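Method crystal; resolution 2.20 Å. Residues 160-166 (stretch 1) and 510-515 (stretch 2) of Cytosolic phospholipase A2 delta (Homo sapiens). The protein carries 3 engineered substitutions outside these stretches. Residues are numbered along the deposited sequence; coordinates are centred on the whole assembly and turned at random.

Stretch 1, residues 160-166: IVARELS
Stretch 2, residues 510-515: FFMGRL

What backbone shapes meet here? Stretch 2 is a tight hairpin: a type I' turn runs from Phe 511 to Arg 514, closed by Phe 511 N to Arg 514 O (2.9 Å) and Arg 514 N to Phe 511 O (3.0 Å). Met 512 (phi/psi 51/40) and Gly 513 (84/-7) form its corner. Stretch 1 is extended, strand at 160-162 and 165-166, with Arg 163 at -73/154 and Glu 164 at -62/133 between. Ala 162 and Met 512 set the register, CA to CA 5.7 Å.

How does the turn hold the loop beyond the first strand? Met 512, chi t, p, p, points toward stretch 1, and its SD accepts a weak hydrogen bond from Arg 163 N (3.3 Å, 155°). Arg 163, m, m, m, leads its end away to partners elsewhere in the structure.

Where is the apolar packing? Leu 165 points toward the hairpin, chi1 -138° and chi2 59°. Leu 165 CD1 lies 3.7 Å from Phe 511 CE1 (Phe 511 chi1 t) and 3.9 Å from Met 512 CB.

What does Arg 514 contribute? With chi m, p, t and 174°, Arg 514 NH1 donates a hydrogen bond to Met 512 O (3.2 Å), bracing the turn, and another to water 1 (2.5 Å). That water donates to Arg 163 O (2.5 Å), bridging the stretches. Leu 165 CB covers one guanidinium face.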

# COMPACT_ATOMS: atom_id res chain seq x y z
N ILE B 160 -6.09 6.62 -13.55
CA ILE B 160 -7.26 6.51 -12.69
C ILE B 160 -8.26 7.59 -13.08
O ILE B 160 -7.85 8.72 -13.32
CB ILE B 160 -6.88 6.73 -11.21
CG1 ILE B 160 -6.15 5.51 -10.63
CG2 ILE B 160 -8.09 7.11 -10.36
CD1 ILE B 160 -6.92 4.21 -10.64
N VAL B 161 -9.55 7.24 -13.09
CA VAL B 161 -10.64 8.16 -13.39
C VAL B 161 -11.63 8.22 -12.23
O VAL B 161 -12.10 7.20 -11.74
CB VAL B 161 -11.44 7.72 -14.64
CG1 VAL B 161 -12.61 8.66 -14.89
CG2 VAL B 161 -10.55 7.65 -15.86
N ALA B 162 -11.93 9.45 -11.82
CA ALA B 162 -13.01 9.71 -10.90
C ALA B 162 -14.25 10.07 -11.72
O ALA B 162 -14.29 11.10 -12.42
CB ALA B 162 -12.63 10.83 -9.97
N ARG B 163 -15.26 9.21 -11.65
CA ARG B 163 -16.52 9.42 -12.37
C ARG B 163 -17.30 10.52 -11.69
O ARG B 163 -17.12 10.76 -10.49
CB ARG B 163 -17.34 8.13 -12.39
CG ARG B 163 -16.65 6.94 -13.03
CD ARG B 163 -16.37 7.17 -14.50
NE ARG B 163 -17.61 7.40 -15.25
CZ ARG B 163 -18.37 6.45 -15.79
NH1 ARG B 163 -18.05 5.16 -15.69
NH2 ARG B 163 -19.49 6.79 -16.43
N GLU B 164 -18.17 11.20 -12.44
CA GLU B 164 -19.02 12.24 -11.86
C GLU B 164 -19.93 11.61 -10.81
O GLU B 164 -20.52 10.56 -11.05
CB GLU B 164 -19.88 12.92 -12.94
CG GLU B 164 -20.62 14.14 -12.43
CD GLU B 164 -21.50 14.79 -13.49
OE1 GLU B 164 -22.51 15.41 -13.11
OE2 GLU B 164 -21.18 14.71 -14.69
N LEU B 165 -20.02 12.24 -9.64
CA LEU B 165 -20.76 11.67 -8.51
C LEU B 165 -21.95 12.55 -8.18
O LEU B 165 -21.82 13.77 -8.08
CB LEU B 165 -19.87 11.54 -7.27
CG LEU B 165 -19.97 10.26 -6.44
CD1 LEU B 165 -19.63 9.05 -7.29
CD2 LEU B 165 -19.03 10.36 -5.25
N SER B 166 -23.11 11.91 -8.02
CA SER B 166 -24.28 12.57 -7.48
C SER B 166 -24.50 12.12 -6.04
O SER B 166 -24.08 11.04 -5.63
CB SER B 166 -25.51 12.24 -8.32
OG SER B 166 -25.35 12.73 -9.64
N PHE B 510 -13.26 5.43 1.72
CA PHE B 510 -13.39 6.30 0.58
C PHE B 510 -14.30 5.69 -0.45
O PHE B 510 -14.49 4.47 -0.49
CB PHE B 510 -12.02 6.51 -0.08
CG PHE B 510 -11.06 7.33 0.74
CD1 PHE B 510 -10.82 8.66 0.43
CD2 PHE B 510 -10.37 6.76 1.80
CE1 PHE B 510 -9.92 9.41 1.17
CE2 PHE B 510 -9.47 7.50 2.54
CZ PHE B 510 -9.24 8.83 2.22
N PHE B 511 -14.85 6.55 -1.31
CA PHE B 511 -15.54 6.11 -2.51
C PHE B 511 -15.38 7.14 -3.63
O PHE B 511 -15.69 8.32 -3.47
CB PHE B 511 -17.02 5.89 -2.24
CG PHE B 511 -17.79 5.47 -3.46
CD1 PHE B 511 -18.69 6.35 -4.07
CD2 PHE B 511 -17.59 4.22 -4.02
CE1 PHE B 511 -19.38 5.97 -5.21
CE2 PHE B 511 -18.29 3.84 -5.16
CZ PHE B 511 -19.18 4.72 -5.76
N MET B 512 -14.89 6.68 -4.77
CA MET B 512 -14.65 7.53 -5.94
C MET B 512 -13.83 8.78 -5.59
O MET B 512 -14.11 9.88 -6.09
CB MET B 512 -15.98 7.93 -6.60
CG MET B 512 -15.86 8.38 -8.04
SD MET B 512 -15.48 7.03 -9.14
CE MET B 512 -17.03 6.14 -9.16
N GLY B 513 -12.83 8.59 -4.74
CA GLY B 513 -11.92 9.67 -4.39
C GLY B 513 -12.41 10.57 -3.29
O GLY B 513 -11.65 11.43 -2.84
N ARG B 514 -13.66 10.39 -2.85
CA ARG B 514 -14.22 11.17 -1.74
C ARG B 514 -14.11 10.42 -0.42
O ARG B 514 -14.26 9.20 -0.36
CB ARG B 514 -15.69 11.51 -1.97
CG ARG B 514 -15.93 12.69 -2.90
CD ARG B 514 -15.98 12.26 -4.35
NE ARG B 514 -16.42 13.34 -5.22
CZ ARG B 514 -16.43 13.26 -6.55
NH1 ARG B 514 -16.01 12.17 -7.17
NH2 ARG B 514 -16.86 14.30 -7.27
N LEU B 515 -13.87 11.17 0.64
CA LEU B 515 -13.84 10.62 1.98
C LEU B 515 -15.27 10.30 2.43
O LEU B 515 -16.12 11.18 2.47
CB LEU B 515 -13.20 11.64 2.93
CG LEU B 515 -13.17 11.28 4.41
CD1 LEU B 515 -12.29 10.07 4.65
CD2 LEU B 515 -12.69 12.49 5.20
O HOH W 1 -15.81 12.63 -9.60